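Local coordinates for glycosylation Associate Protein 2 (Streptococcus agalactiae serotype V, PDB 6OYC) that probably acts within the Gap123 complex of an accessory Sec system, helping to glycosylate and export serine-rich surface glycoproteins, at residues Ser361-Ile366 against Phe448-Phe453; Gly381-Pro386 against Trp440-Glu445; Arg58-Leu63 against Ser79-Tyr84. All coordinates share one frame; numbering follows the deposited sequence.

Contact 1. Residues Ser361-Ile366 against Phe448-Phe453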
ATOM      1  N   SER B 361     -20.961 -10.742  -4.848  1.00 55.38           N
ATOM      2  CA  SER B 361     -20.690 -12.077  -4.342  1.00 59.94           C
ATOM      3  C   SER B 361     -19.321 -12.545  -4.823  1.00 56.04           C
ATOM      4  O   SER B 361     -18.679 -11.906  -5.658  1.00 55.51           O
ATOM      5  CB  SER B 361     -21.774 -13.061  -4.794  1.00 59.42           C
ATOM      6  OG  SER B 361     -21.573 -13.445  -6.147  1.00 59.88           O
ATOM      7  N   SER B 362     -18.894 -13.694  -4.283  1.00 61.67           N
ATOM      8  CA  SER B 362     -17.633 -14.316  -4.679  1.00 53.94           C
ATOM      9  C   SER B 362     -17.524 -14.456  -6.189  1.00 57.07           C
ATOM     10  O   SER B 362     -16.455 -14.233  -6.769  1.00 57.85           O
ATOM     11  CB  SER B 362     -17.500 -15.692  -4.026  1.00 54.13           C
ATOM     12  OG  SER B 362     -17.509 -15.590  -2.618  1.00 59.35           O
ATOM     13  N   ASP B 363     -18.617 -14.828  -6.847  1.00 60.13           N
ATOM     14  CA  ASP B 363     -18.562 -15.006  -8.289  1.00 59.36           C
ATOM     15  C   ASP B 363     -18.526 -13.691  -9.041  1.00 58.23           C
ATOM     16  O   ASP B 363     -18.558 -13.699 -10.275  1.00 56.25           O
ATOM     17  CB  ASP B 363     -19.745 -15.847  -8.772  1.00 66.26           C
ATOM     18  CG  ASP B 363     -19.345 -16.825  -9.864  1.00 68.65           C
ATOM     19  OD1 ASP B 363     -18.975 -16.372 -10.972  1.00 68.25           O
ATOM     20  OD2 ASP B 363     -19.380 -18.045  -9.612  1.00 74.27           O
ATOM     21  N   GLN B 364     -18.457 -12.563  -8.340  1.00 55.25           N
ATOM     22  CA  GLN B 364     -18.220 -11.278  -8.979  1.00 53.53           C
ATOM     23  C   GLN B 364     -16.858 -10.702  -8.578  1.00 56.54           C
ATOM     24  O   GLN B 364     -16.651  -9.485  -8.603  1.00 54.45           O
ATOM     25  CB  GLN B 364     -19.378 -10.332  -8.663  1.00 58.34           C
ATOM     26  CG  GLN B 364     -20.738 -10.911  -9.111  1.00 52.61           C
ATOM     27  CD  GLN B 364     -21.949 -10.162  -8.574  1.00 58.52           C
ATOM     28  OE1 GLN B 364     -22.207 -10.145  -7.368  1.00 55.31           O
ATOM     29  NE2 GLN B 364     -22.718  -9.558  -9.479  1.00 67.59           N
ATOM     30  N   LEU B 365     -15.906 -11.584  -8.246  1.00 55.49           N
ATOM     31  CA  LEU B 365     -14.575 -11.216  -7.775  1.00 51.69           C
ATOM     32  C   LEU B 365     -13.492 -11.842  -8.653  1.00 48.89           C
ATOM     33  O   LEU B 365     -13.565 -13.029  -8.985  1.00 52.06           O
ATOM     34  CB  LEU B 365     -14.381 -11.668  -6.323  1.00 52.00           C
ATOM     35  CG  LEU B 365     -12.935 -11.703  -5.830  1.00 50.05           C
ATOM     36  CD1 LEU B 365     -12.402 -10.278  -5.772  1.00 44.34           C
ATOM     37  CD2 LEU B 365     -12.826 -12.390  -4.469  1.00 44.06           C
ATOM     38  N   ILE B 366     -12.472 -11.056  -9.008  1.00 50.52           N
ATOM     39  CA  ILE B 366     -11.337 -11.527  -9.811  1.00 51.50           C
ATOM     40  C   ILE B 366     -10.033 -11.179  -9.102  1.00 44.88           C
ATOM     41  O   ILE B 366      -9.754  -9.997  -8.861  1.00 45.56           O
ATOM     42  CB  ILE B 366     -11.339 -10.916 -11.221  1.00 49.78           C
ATOM     43  CG1 ILE B 366     -12.658 -11.233 -11.926  1.00 56.66           C
ATOM     44  CG2 ILE B 366     -10.126 -11.412 -12.030  1.00 45.14           C
ATOM     45  CD1 ILE B 366     -12.912 -10.333 -13.077  1.00 57.55           C
ATOM     46  N   PHE B 448     -12.284 -23.599  -4.943  1.00 59.91           N
ATOM     47  CA  PHE B 448     -12.238 -22.926  -6.234  1.00 58.29           C
ATOM     48  C   PHE B 448     -13.411 -23.331  -7.125  1.00 61.23           C
ATOM     49  O   PHE B 448     -13.278 -23.426  -8.351  1.00 61.36           O
ATOM     50  CB  PHE B 448     -10.909 -23.201  -6.931  1.00 58.91           C
ATOM     51  CG  PHE B 448      -9.727 -22.649  -6.190  1.00 58.60           C
ATOM     52  CD1 PHE B 448      -9.173 -23.347  -5.124  1.00 61.36           C
ATOM     53  CD2 PHE B 448      -9.193 -21.418  -6.532  1.00 54.15           C
ATOM     54  CE1 PHE B 448      -8.083 -22.838  -4.426  1.00 58.59           C
ATOM     55  CE2 PHE B 448      -8.108 -20.895  -5.843  1.00 54.05           C
ATOM     56  CZ  PHE B 448      -7.547 -21.607  -4.792  1.00 55.47           C
ATOM     57  N   SER B 449     -14.583 -23.545  -6.516  1.00 60.39           N
ATOM     58  CA  SER B 449     -15.741 -23.995  -7.286  1.00 60.13           C
ATOM     59  C   SER B 449     -16.157 -22.963  -8.329  1.00 64.30           C
ATOM     60  O   SER B 449     -16.482 -23.318  -9.469  1.00 64.69           O
ATOM     61  CB  SER B 449     -16.902 -24.321  -6.348  1.00 56.99           C
ATOM     62  OG  SER B 449     -17.496 -23.155  -5.812  1.00 60.35           O
ATOM     63  N   ASN B 450     -16.134 -21.679  -7.968  1.00 63.32           N
ATOM     64  CA  ASN B 450     -16.499 -20.614  -8.891  1.00 59.95           C
ATOM     65  C   ASN B 450     -15.413 -20.295  -9.906  1.00 59.53           C
ATOM     66  O   ASN B 450     -15.668 -19.496 -10.815  1.00 58.52           O
ATOM     67  CB  ASN B 450     -16.825 -19.330  -8.121  1.00 62.22           C
ATOM     68  CG  ASN B 450     -18.164 -19.385  -7.426  1.00 67.06           C
ATOM     69  OD1 ASN B 450     -19.035 -20.171  -7.798  1.00 72.20           O
ATOM     70  ND2 ASN B 450     -18.347 -18.532  -6.419  1.00 63.27           N
ATOM     71  N   THR B 451     -14.225 -20.897  -9.794  1.00 58.89           N
ATOM     72  CA  THR B 451     -13.001 -20.298 -10.323  1.00 58.01           C
ATOM     73  C   THR B 451     -12.564 -20.886 -11.661  1.00 58.82           C
ATOM     74  O   THR B 451     -12.537 -22.106 -11.840  1.00 62.55           O
ATOM     75  CB  THR B 451     -11.842 -20.451  -9.328  1.00 53.97           C
ATOM     76  OG1 THR B 451     -12.289 -20.192  -7.991  1.00 49.73           O
ATOM     77  CG2 THR B 451     -10.736 -19.484  -9.679  1.00 54.17           C
ATOM     78  N   THR B 452     -12.171 -19.998 -12.576  1.00 55.93           N
ATOM     79  CA  THR B 452     -11.398 -20.328 -13.769  1.00 60.04           C
ATOM     80  C   THR B 452     -10.014 -19.682 -13.673  1.00 62.34           C
ATOM     81  O   THR B 452      -9.890 -18.554 -13.192  1.00 62.14           O
ATOM     82  CB  THR B 452     -12.110 -19.824 -15.031  1.00 62.52           C
ATOM     83  OG1 THR B 452     -13.486 -20.235 -15.015  1.00 63.19           O
ATOM     84  CG2 THR B 452     -11.422 -20.334 -16.294  1.00 61.91           C
ATOM     85  N   PHE B 453      -8.970 -20.373 -14.142  1.00 60.78           N
ATOM     86  CA  PHE B 453      -7.603 -19.855 -14.081  1.00 60.26           C
ATOM     87  C   PHE B 453      -7.111 -19.471 -15.471  1.00 59.55           C
ATOM     88  O   PHE B 453      -7.074 -20.311 -16.375  1.00 63.54           O
ATOM     89  CB  PHE B 453      -6.637 -20.870 -13.467  1.00 58.78           C
ATOM     90  CG  PHE B 453      -6.848 -21.104 -12.002  1.00 56.80           C
ATOM     91  CD1 PHE B 453      -7.802 -22.007 -11.564  1.00 59.89           C
ATOM     92  CD2 PHE B 453      -6.087 -20.431 -11.059  1.00 54.92           C
ATOM     93  CE1 PHE B 453      -7.998 -22.234 -10.209  1.00 62.51           C
ATOM     94  CE2 PHE B 453      -6.280 -20.653  -9.701  1.00 54.51           C
ATOM     95  CZ  PHE B 453      -7.233 -21.553  -9.276  1.00 55.37           C
TER

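Contact 2. Residues Gly381-Pro386 against Trp440-Glu445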
ATOM      1  N   GLY B 381      -6.975 -16.711  -2.748  1.00 46.99           N
ATOM      2  CA  GLY B 381      -8.119 -17.141  -3.543  1.00 49.29           C
ATOM      3  C   GLY B 381      -8.788 -18.381  -2.986  1.00 49.79           C
ATOM      4  O   GLY B 381     -10.017 -18.480  -2.963  1.00 53.31           O
ATOM      5  N   ALA B 382      -7.983 -19.324  -2.488  1.00 50.18           N
ATOM      6  CA  ALA B 382      -8.499 -20.511  -1.810  1.00 51.28           C
ATOM      7  C   ALA B 382      -9.535 -20.187  -0.735  1.00 49.45           C
ATOM      8  O   ALA B 382     -10.433 -20.994  -0.479  1.00 53.02           O
ATOM      9  CB  ALA B 382      -7.328 -21.292  -1.202  1.00 48.89           C
ATOM     10  N   LYS B 383      -9.434 -19.030  -0.094  1.00 48.62           N
ATOM     11  CA  LYS B 383     -10.401 -18.653   0.925  1.00 46.13           C
ATOM     12  C   LYS B 383     -11.524 -17.796   0.380  1.00 49.17           C
ATOM     13  O   LYS B 383     -12.457 -17.469   1.126  1.00 44.93           O
ATOM     14  CB  LYS B 383      -9.715 -17.906   2.068  1.00 45.74           C
ATOM     15  CG  LYS B 383      -9.087 -18.814   3.099  1.00 46.83           C
ATOM     16  CD  LYS B 383      -7.739 -19.302   2.599  1.00 49.19           C
ATOM     17  CE  LYS B 383      -6.719 -19.449   3.716  1.00 43.17           C
ATOM     18  NZ  LYS B 383      -5.354 -19.590   3.114  1.00 43.47           N
ATOM     19  N   LEU B 384     -11.461 -17.421  -0.895  1.00 47.57           N
ATOM     20  CA  LEU B 384     -12.398 -16.459  -1.438  1.00 48.32           C
ATOM     21  C   LEU B 384     -13.288 -17.015  -2.541  1.00 52.86           C
ATOM     22  O   LEU B 384     -14.300 -16.375  -2.865  1.00 53.69           O
ATOM     23  CB  LEU B 384     -11.644 -15.228  -1.962  1.00 47.67           C
ATOM     24  CG  LEU B 384     -11.013 -14.364  -0.867  1.00 46.67           C
ATOM     25  CD1 LEU B 384      -9.919 -13.477  -1.432  1.00 41.18           C
ATOM     26  CD2 LEU B 384     -12.078 -13.540  -0.209  1.00 41.90           C
ATOM     27  N   ASN B 385     -12.955 -18.176  -3.113  1.00 51.11           N
ATOM     28  CA  ASN B 385     -13.703 -18.812  -4.196  1.00 53.78           C
ATOM     29  C   ASN B 385     -14.064 -17.782  -5.280  1.00 50.64           C
ATOM     30  O   ASN B 385     -15.246 -17.565  -5.552  1.00 54.95           O
ATOM     31  CB  ASN B 385     -14.953 -19.509  -3.667  1.00 58.07           C
ATOM     32  CG  ASN B 385     -15.488 -20.565  -4.622  1.00 60.55           C
ATOM     33  OD1 ASN B 385     -15.176 -20.574  -5.811  1.00 60.72           O
ATOM     34  ND2 ASN B 385     -16.306 -21.466  -4.095  1.00 62.97           N
ATOM     35  N   PRO B 386     -13.075 -17.127  -5.876  1.00 52.78           N
ATOM     36  CA  PRO B 386     -13.382 -16.059  -6.833  1.00 54.36           C
ATOM     37  C   PRO B 386     -13.893 -16.617  -8.153  1.00 57.53           C
ATOM     38  O   PRO B 386     -13.762 -17.802  -8.475  1.00 57.59           O
ATOM     39  CB  PRO B 386     -12.036 -15.356  -7.015  1.00 52.09           C
ATOM     40  CG  PRO B 386     -11.036 -16.455  -6.822  1.00 50.09           C
ATOM     41  CD  PRO B 386     -11.622 -17.334  -5.741  1.00 52.12           C
ATOM     42  N   TRP B 440       0.206 -25.363  -0.589  1.00 53.38           N
ATOM     43  CA  TRP B 440      -0.796 -26.308  -1.088  1.00 56.86           C
ATOM     44  C   TRP B 440      -1.842 -26.673  -0.044  1.00 57.04           C
ATOM     45  O   TRP B 440      -2.952 -27.052  -0.424  1.00 57.48           O
ATOM     46  CB  TRP B 440      -0.113 -27.558  -1.631  1.00 57.64           C
ATOM     47  CG  TRP B 440       0.760 -27.204  -2.736  1.00 53.18           C
ATOM     48  CD1 TRP B 440       2.110 -27.115  -2.699  1.00 53.82           C
ATOM     49  CD2 TRP B 440       0.359 -26.808  -4.054  1.00 52.36           C
ATOM     50  NE1 TRP B 440       2.587 -26.705  -3.922  1.00 56.64           N
ATOM     51  CE2 TRP B 440       1.530 -26.511  -4.771  1.00 52.77           C
ATOM     52  CE3 TRP B 440      -0.871 -26.689  -4.701  1.00 56.13           C
ATOM     53  CZ2 TRP B 440       1.507 -26.104  -6.103  1.00 54.47           C
ATOM     54  CZ3 TRP B 440      -0.888 -26.284  -6.027  1.00 51.04           C
ATOM     55  CH2 TRP B 440       0.287 -25.994  -6.710  1.00 53.68           C
ATOM     56  N   LYS B 441      -1.527 -26.534   1.250  1.00 57.06           N
ATOM     57  CA  LYS B 441      -2.529 -26.807   2.269  1.00 58.00           C
ATOM     58  C   LYS B 441      -3.678 -25.808   2.175  1.00 56.90           C
ATOM     59  O   LYS B 441      -4.839 -26.157   2.401  1.00 55.39           O
ATOM     60  CB  LYS B 441      -1.899 -26.799   3.665  1.00 58.65           C
ATOM     61  CG  LYS B 441      -2.848 -26.363   4.785  1.00 66.02           C
ATOM     62  CD  LYS B 441      -2.104 -25.993   6.064  1.00 65.74           C
ATOM     63  CE  LYS B 441      -3.061 -25.505   7.136  1.00 68.11           C
ATOM     64  NZ  LYS B 441      -3.526 -26.608   8.029  1.00 66.59           N
ATOM     65  N   SER B 442      -3.369 -24.558   1.848  1.00 58.91           N
ATOM     66  CA  SER B 442      -4.429 -23.590   1.588  1.00 56.68           C
ATOM     67  C   SER B 442      -5.245 -24.001   0.369  1.00 50.24           C
ATOM     68  O   SER B 442      -6.476 -23.902   0.364  1.00 48.51           O
ATOM     69  CB  SER B 442      -3.814 -22.201   1.391  1.00 53.38           C
ATOM     70  OG  SER B 442      -4.801 -21.224   1.136  1.00 51.66           O
ATOM     71  N   ILE B 443      -4.561 -24.462  -0.676  1.00 54.06           N
ATOM     72  CA  ILE B 443      -5.229 -24.914  -1.892  1.00 55.71           C
ATOM     73  C   ILE B 443      -6.135 -26.104  -1.590  1.00 58.48           C
ATOM     74  O   ILE B 443      -7.353 -26.040  -1.784  1.00 56.95           O
ATOM     75  CB  ILE B 443      -4.190 -25.262  -2.972  1.00 58.19           C
ATOM     76  CG1 ILE B 443      -3.383 -24.015  -3.350  1.00 56.83           C
ATOM     77  CG2 ILE B 443      -4.867 -25.883  -4.175  1.00 59.45           C
ATOM     78  CD1 ILE B 443      -4.223 -22.779  -3.555  1.00 51.97           C
ATOM     79  N   GLU B 444      -5.546 -27.208  -1.115  1.00 56.03           N
ATOM     80  CA  GLU B 444      -6.300 -28.365  -0.652  1.00 55.56           C
ATOM     81  C   GLU B 444      -7.521 -27.960   0.158  1.00 57.56           C
ATOM     82  O   GLU B 444      -8.656 -28.267  -0.213  1.00 61.44           O
ATOM     83  CB  GLU B 444      -5.415 -29.268   0.207  1.00 59.12           C
ATOM     84  CG  GLU B 444      -4.322 -29.991  -0.517  1.00 66.89           C
ATOM     85  CD  GLU B 444      -3.458 -30.829   0.411  1.00 75.31           C
ATOM     86  OE1 GLU B 444      -2.214 -30.658   0.400  1.00 76.24           O
ATOM     87  OE2 GLU B 444      -4.026 -31.664   1.151  1.00 80.73           O
ATOM     88  N   GLU B 445      -7.302 -27.270   1.274  1.00 56.42           N
ATOM     89  CA  GLU B 445      -8.405 -26.942   2.167  1.00 57.23           C
ATOM     90  C   GLU B 445      -9.320 -25.860   1.615  1.00 59.24           C
ATOM     91  O   GLU B 445     -10.310 -25.513   2.275  1.00 61.80           O
ATOM     92  CB  GLU B 445      -7.862 -26.509   3.522  1.00 56.73           C
ATOM     93  CG  GLU B 445      -7.010 -27.552   4.197  1.00 63.51           C
ATOM     94  CD  GLU B 445      -6.689 -27.176   5.624  1.00 70.85           C
ATOM     95  OE1 GLU B 445      -5.869 -26.258   5.829  1.00 66.62           O
ATOM     96  OE2 GLU B 445      -7.276 -27.787   6.542  1.00 82.52           O
TER

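Contact 3. Residues Arg58-Leu63 against Ser79-Tyr84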
ATOM      1  N   ARG B  58      -4.985  23.814 -14.433  1.00 44.87           N
ATOM      2  CA  ARG B  58      -4.652  23.686 -13.019  1.00 46.66           C
ATOM      3  C   ARG B  58      -5.598  22.688 -12.352  1.00 47.88           C
ATOM      4  O   ARG B  58      -6.782  22.620 -12.680  1.00 48.04           O
ATOM      5  CB  ARG B  58      -4.709  25.046 -12.324  1.00 43.18           C
ATOM      6  CG  ARG B  58      -6.084  25.664 -12.278  1.00 51.11           C
ATOM      7  CD  ARG B  58      -6.790  25.423 -10.929  1.00 50.20           C
ATOM      8  NE  ARG B  58      -8.176  25.900 -10.931  1.00 56.80           N
ATOM      9  CZ  ARG B  58      -9.178  25.336 -11.603  1.00 65.00           C
ATOM     10  NH1 ARG B  58      -8.976  24.250 -12.331  1.00120.30           N
ATOM     11  NH2 ARG B  58     -10.392  25.859 -11.527  1.00 69.57           N
ATOM     12  N   LYS B  59      -5.054  21.886 -11.439  1.00 47.25           N
ATOM     13  CA  LYS B  59      -5.795  20.848 -10.728  1.00 41.30           C
ATOM     14  C   LYS B  59      -6.513  21.454  -9.528  1.00 39.30           C
ATOM     15  O   LYS B  59      -5.981  22.347  -8.859  1.00 41.65           O
ATOM     16  CB  LYS B  59      -4.827  19.745 -10.271  1.00 40.84           C
ATOM     17  CG  LYS B  59      -5.441  18.533  -9.545  1.00 41.07           C
ATOM     18  CD  LYS B  59      -4.327  17.685  -8.862  1.00 48.06           C
ATOM     19  CE  LYS B  59      -4.819  16.318  -8.352  1.00 50.67           C
ATOM     20  NZ  LYS B  59      -4.321  15.159  -9.166  1.00 60.01           N
ATOM     21  N   ILE B  60      -7.731  20.991  -9.268  1.00 40.24           N
ATOM     22  CA  ILE B  60      -8.403  21.247  -7.997  1.00 34.06           C
ATOM     23  C   ILE B  60      -8.281  19.969  -7.185  1.00 35.67           C
ATOM     24  O   ILE B  60      -8.817  18.924  -7.571  1.00 34.28           O
ATOM     25  CB  ILE B  60      -9.868  21.663  -8.178  1.00 34.29           C
ATOM     26  CG1 ILE B  60      -9.968  22.866  -9.120  1.00 36.57           C
ATOM     27  CG2 ILE B  60     -10.469  22.009  -6.814  1.00 32.95           C
ATOM     28  CD1 ILE B  60     -11.387  23.384  -9.311  1.00 38.90           C
ATOM     29  N   SER B  61      -7.562  20.044  -6.065  1.00 33.19           N
ATOM     30  CA  SER B  61      -7.118  18.836  -5.383  1.00 34.28           C
ATOM     31  C   SER B  61      -8.123  18.306  -4.366  1.00 32.99           C
ATOM     32  O   SER B  61      -8.005  17.148  -3.933  1.00 32.75           O
ATOM     33  CB  SER B  61      -5.774  19.104  -4.698  1.00 34.49           C
ATOM     34  OG  SER B  61      -4.741  19.140  -5.655  1.00 38.63           O
ATOM     35  N   ALA B  62      -9.104  19.109  -3.971  1.00 33.40           N
ATOM     36  CA  ALA B  62     -10.121  18.607  -3.060  1.00 33.73           C
ATOM     37  C   ALA B  62     -11.408  19.396  -3.231  1.00 33.38           C
ATOM     38  O   ALA B  62     -11.399  20.580  -3.598  1.00 35.14           O
ATOM     39  CB  ALA B  62      -9.661  18.665  -1.596  1.00 31.46           C
ATOM     40  N   LEU B  63     -12.514  18.719  -2.955  1.00 33.35           N
ATOM     41  CA  LEU B  63     -13.832  19.331  -2.860  1.00 31.17           C
ATOM     42  C   LEU B  63     -14.241  19.281  -1.396  1.00 29.69           C
ATOM     43  O   LEU B  63     -14.380  18.194  -0.823  1.00 31.23           O
ATOM     44  CB  LEU B  63     -14.847  18.592  -3.739  1.00 28.08           C
ATOM     45  CG  LEU B  63     -16.321  18.995  -3.575  1.00 32.25           C
ATOM     46  CD1 LEU B  63     -16.487  20.465  -3.926  1.00 26.74           C
ATOM     47  CD2 LEU B  63     -17.259  18.103  -4.434  1.00 26.82           C
ATOM     48  N   SER B  79     -18.108  15.161 -12.346  1.00 33.88           N
ATOM     49  CA  SER B  79     -17.123  15.047 -13.415  1.00 36.63           C
ATOM     50  C   SER B  79     -15.769  15.630 -13.025  1.00 37.42           C
ATOM     51  O   SER B  79     -14.758  15.289 -13.649  1.00 36.89           O
ATOM     52  CB  SER B  79     -17.631  15.740 -14.690  1.00 34.98           C
ATOM     53  OG  SER B  79     -17.570  17.162 -14.563  1.00 35.23           O
ATOM     54  N   PHE B  80     -15.719  16.500 -12.014  1.00 37.60           N
ATOM     55  CA  PHE B  80     -14.516  17.262 -11.715  1.00 37.62           C
ATOM     56  C   PHE B  80     -13.651  16.668 -10.603  1.00 35.87           C
ATOM     57  O   PHE B  80     -12.566  17.196 -10.364  1.00 38.15           O
ATOM     58  CB  PHE B  80     -14.891  18.704 -11.328  1.00 37.30           C
ATOM     59  CG  PHE B  80     -15.696  19.423 -12.372  1.00 42.18           C
ATOM     60  CD1 PHE B  80     -15.082  19.917 -13.525  1.00 37.26           C
ATOM     61  CD2 PHE B  80     -17.070  19.606 -12.207  1.00 37.21           C
ATOM     62  CE1 PHE B  80     -15.831  20.576 -14.499  1.00 41.83           C
ATOM     63  CE2 PHE B  80     -17.820  20.266 -13.178  1.00 39.45           C
ATOM     64  CZ  PHE B  80     -17.199  20.753 -14.328  1.00 39.86           C
ATOM     65  N   PHE B  81     -14.089  15.616  -9.909  1.00 34.40           N
ATOM     66  CA  PHE B  81     -13.371  15.141  -8.729  1.00 32.45           C
ATOM     67  C   PHE B  81     -13.321  13.620  -8.696  1.00 34.97           C
ATOM     68  O   PHE B  81     -14.281  12.948  -9.081  1.00 39.66           O
ATOM     69  CB  PHE B  81     -14.013  15.672  -7.433  1.00 32.03           C
ATOM     70  CG  PHE B  81     -13.864  17.158  -7.265  1.00 34.73           C
ATOM     71  CD1 PHE B  81     -12.655  17.707  -6.828  1.00 31.15           C
ATOM     72  CD2 PHE B  81     -14.917  18.017  -7.590  1.00 32.86           C
ATOM     73  CE1 PHE B  81     -12.501  19.084  -6.707  1.00 29.36           C
ATOM     74  CE2 PHE B  81     -14.781  19.384  -7.462  1.00 30.09           C
ATOM     75  CZ  PHE B  81     -13.561  19.928  -7.023  1.00 33.14           C
ATOM     76  N   GLU B  82     -12.197  13.092  -8.227  1.00 37.28           N
ATOM     77  CA  GLU B  82     -11.949  11.664  -8.114  1.00 36.04           C
ATOM     78  C   GLU B  82     -12.364  11.173  -6.736  1.00 32.74           C
ATOM     79  O   GLU B  82     -12.586  11.955  -5.813  1.00 33.36           O
ATOM     80  CB  GLU B  82     -10.463  11.357  -8.342  1.00 34.22           C
ATOM     81  CG  GLU B  82      -9.960  11.747  -9.708  1.00 36.64           C
ATOM     82  CD  GLU B  82     -10.587  10.895 -10.796  1.00 46.71           C
ATOM     83  OE1 GLU B  82     -10.382   9.653 -10.772  1.00 46.92           O
ATOM     84  OE2 GLU B  82     -11.296  11.462 -11.658  1.00 50.70           O
ATOM     85  N   VAL B  83     -12.419   9.851  -6.588  1.00 30.98           N
ATOM     86  CA  VAL B  83     -12.669   9.283  -5.273  1.00 36.27           C
ATOM     87  C   VAL B  83     -11.629   9.782  -4.253  1.00 32.94           C
ATOM     88  O   VAL B  83     -10.488  10.131  -4.600  1.00 32.48           O
ATOM     89  CB  VAL B  83     -12.683   7.748  -5.359  1.00 37.91           C
ATOM     90  CG1 VAL B  83     -13.952   7.279  -6.104  1.00 33.83           C
ATOM     91  CG2 VAL B  83     -11.407   7.234  -6.042  1.00 31.73           C
ATOM     92  N   TYR B  84     -12.048   9.832  -2.984  1.00 32.04           N
ATOM     93  CA  TYR B  84     -11.225  10.275  -1.850  1.00 32.96           C
ATOM     94  C   TYR B  84     -10.815  11.739  -1.920  1.00 31.88           C
ATOM     95  O   TYR B  84     -10.134  12.217  -1.005  1.00 31.94           O
ATOM     96  CB  TYR B  84      -9.961   9.419  -1.705  1.00 30.36           C
ATOM     97  CG  TYR B  84     -10.294   7.964  -1.570  1.00 32.23           C
ATOM     98  CD1 TYR B  84     -10.987   7.503  -0.457  1.00 32.93           C
ATOM     99  CD2 TYR B  84      -9.945   7.055  -2.558  1.00 29.49           C
ATOM    100  CE1 TYR B  84     -11.309   6.164  -0.318  1.00 32.20           C
ATOM    101  CE2 TYR B  84     -10.265   5.723  -2.431  1.00 33.61           C
ATOM    102  CZ  TYR B  84     -10.965   5.282  -1.309  1.00 33.35           C
ATOM    103  OH  TYR B  84     -11.301   3.950  -1.170  1.00 35.22           O
TER
HETATM  104  O   HOH W   1      -9.899  17.053  -9.256  1.00 29.42           O

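Contact 1. Residues Ser361-Ile366 against Phe448-Phe453
D363 and N450 bring their polar ends together at the surface, and no hydrogen bond joins the two segments. The carboxylate and amide planes are 59° apart. D363 OD2 lies 3.4 Å from N450 ND2 at an angle too poor for a bond; it also faces N450 OD1, two acceptors without a bond, and its approach to the amide carbon is a clash in the model, so the exact placing of these ends is doubtful. The better polar partner of D363 is H387, whose ND1 is hydrogen-bonded to OD1.

Van der Waals contact adds a little. N450 CG stands beside its own backbone N (chi1 -74°), which turns the amide toward the other segment, and ND2 comes to 3.8 Å from S362 CB. D363 CB is equally near to N450 ND2, at 3.8 Å.

Both segments lead into parallel strands of the mixed sheet of an alpha/beta-hydrolase-like domain. Strand 388-392 lies between strands 365-370 and 452-458, so the side chains meet across the entry to the middle strand, at the end of the sheet where these three strands begin.

Backbone bonds shape each turn. A type I turn runs from F448 to T451, with T451 N bonded to F448 O at 3.1 Å. On the other side Q364 N reaches S361 O at 2.8 Å, closing the short 3-10 turn. Q364 folds its side chain back over that turn: S361 N donates to a lone pair of Q364 OE1 at 2.9 Å, nearly straight at 164°. The 448-451 turn is also tied to the loop before strand 388-392, where N385 bonds N450 N and S449 OG, and P386 O accepts from T451 OG1.

Contact 2. Residues Gly381-Pro386 against Trp440-Glu445
K383 NZ donates to S442 OG over 2.6 Å, the one hydrogen bond between these segments. The lysine leaves its backbone pointing past the helix, then bends at chi2 (81°) and again at chi3, which swings the ammonium round to the serine. S442 OG is gripped a second time, by the carbonyl O of Y379. The same lysine makes a cation-pi contact with the ring of Y379.

Packing centres on A382, whose CB points toward helix 429-444. It presses on the backbone O of S442 at 3.2 Å and on S442 OG at 3.4 Å, a tight fit for a methyl. I443 CD1 touches the same methyl more loosely, at 4.2 Å.

Backbone and charge interactions lie within each segment. G381 O accepts from both L384 N (2.7 Å) and N385 N (3.0 Å) as the chain leaves helix 372-381. K441 on helix 429-444 and E445, four residues on, form a salt bridge, NZ to OE1 at 3.2 Å. The contact thus joins the loop that follows helix 372-381 to the last turn of helix 429-444 in the alpha/beta-hydrolase-like domain.

Since a carbonyl oxygen can only accept, the S442 hydroxyl proton must serve Y379 O, leaving a lone pair for K383; the serine thereby relays between the lysine, probably charged, and a backbone carbonyl.

Contact 3. Residues Arg58-Leu63 against Ser79-Tyr84
The F81 ring carries L63 on one face and I60 at its edge. L63 CB sits almost exactly over the ring centre, 3.6 Å from the centroid and 4° off the normal, a CH-pi contact. I60 CG2 comes in near the ring plane and meets F81 CE1 at 3.6 Å. A62 O also approaches CE1, from an oblique direction. Two other flat groups are covered from within their own segments: I60 CG1 lies over the centre of the R58 guanidinium, and S79 OG over the centre of the F80 ring.

Different branches do the touching. The backbone of L63 sets CB over the ring, and chi1 of 171°, with CG anti to the backbone N, carries CG and the methyls on across it at about a right angle, so that CD2 reaches the rim, 3.9 Å from F81 CD2. In I60 it is CG2, anti to the backbone N, that faces the phenyl, while CG1 turns back to R58. F81 contributes more than half of the 205 Å² buried here.

No direct hydrogen bond crosses the contact. A water lies between the backbone carbonyls, 2.7 Å from I60 O and 2.9 Å from F80 O; it has more acceptors within reach than protons, so it may not donate to both carbonyls at once.

The contact belongs to a five-stranded parallel sheet of flavodoxin-like order, 2-1-3-4-5. Strand 62-65 runs between strands 6-11 and 86-89, with A62 bonded to L9 and L63 to E85 and F87. Helix 36-52 packs close by: F39 touches I60 and meets the F80 ring edge-to-face, while the loop bearing F81 leads on into strand 86-89.

Overall arrangement
Contact 3 comes first along the chain, in the N-terminal five-stranded parallel sheet; its centre is 34 Å from that of contact 1 and 39 Å from that of contact 2, with no touch to either. Contacts 1 and 2 have centres 11 Å apart and touch through N385; in sequence both segments of contact 2 fall between those of contact 1. Both lie at one end of the mixed sheet, contact 1 on strands 365-370 and 452-458, contact 2 on the loop leading to strand 388-392 and on helix 429-444. Contact 3 thus belongs to a probably flavodoxin-like part, contacts 1 and 2 to the alpha/beta-hydrolase-like part, with antiparallel sheets of residues 132-262 between in sequence.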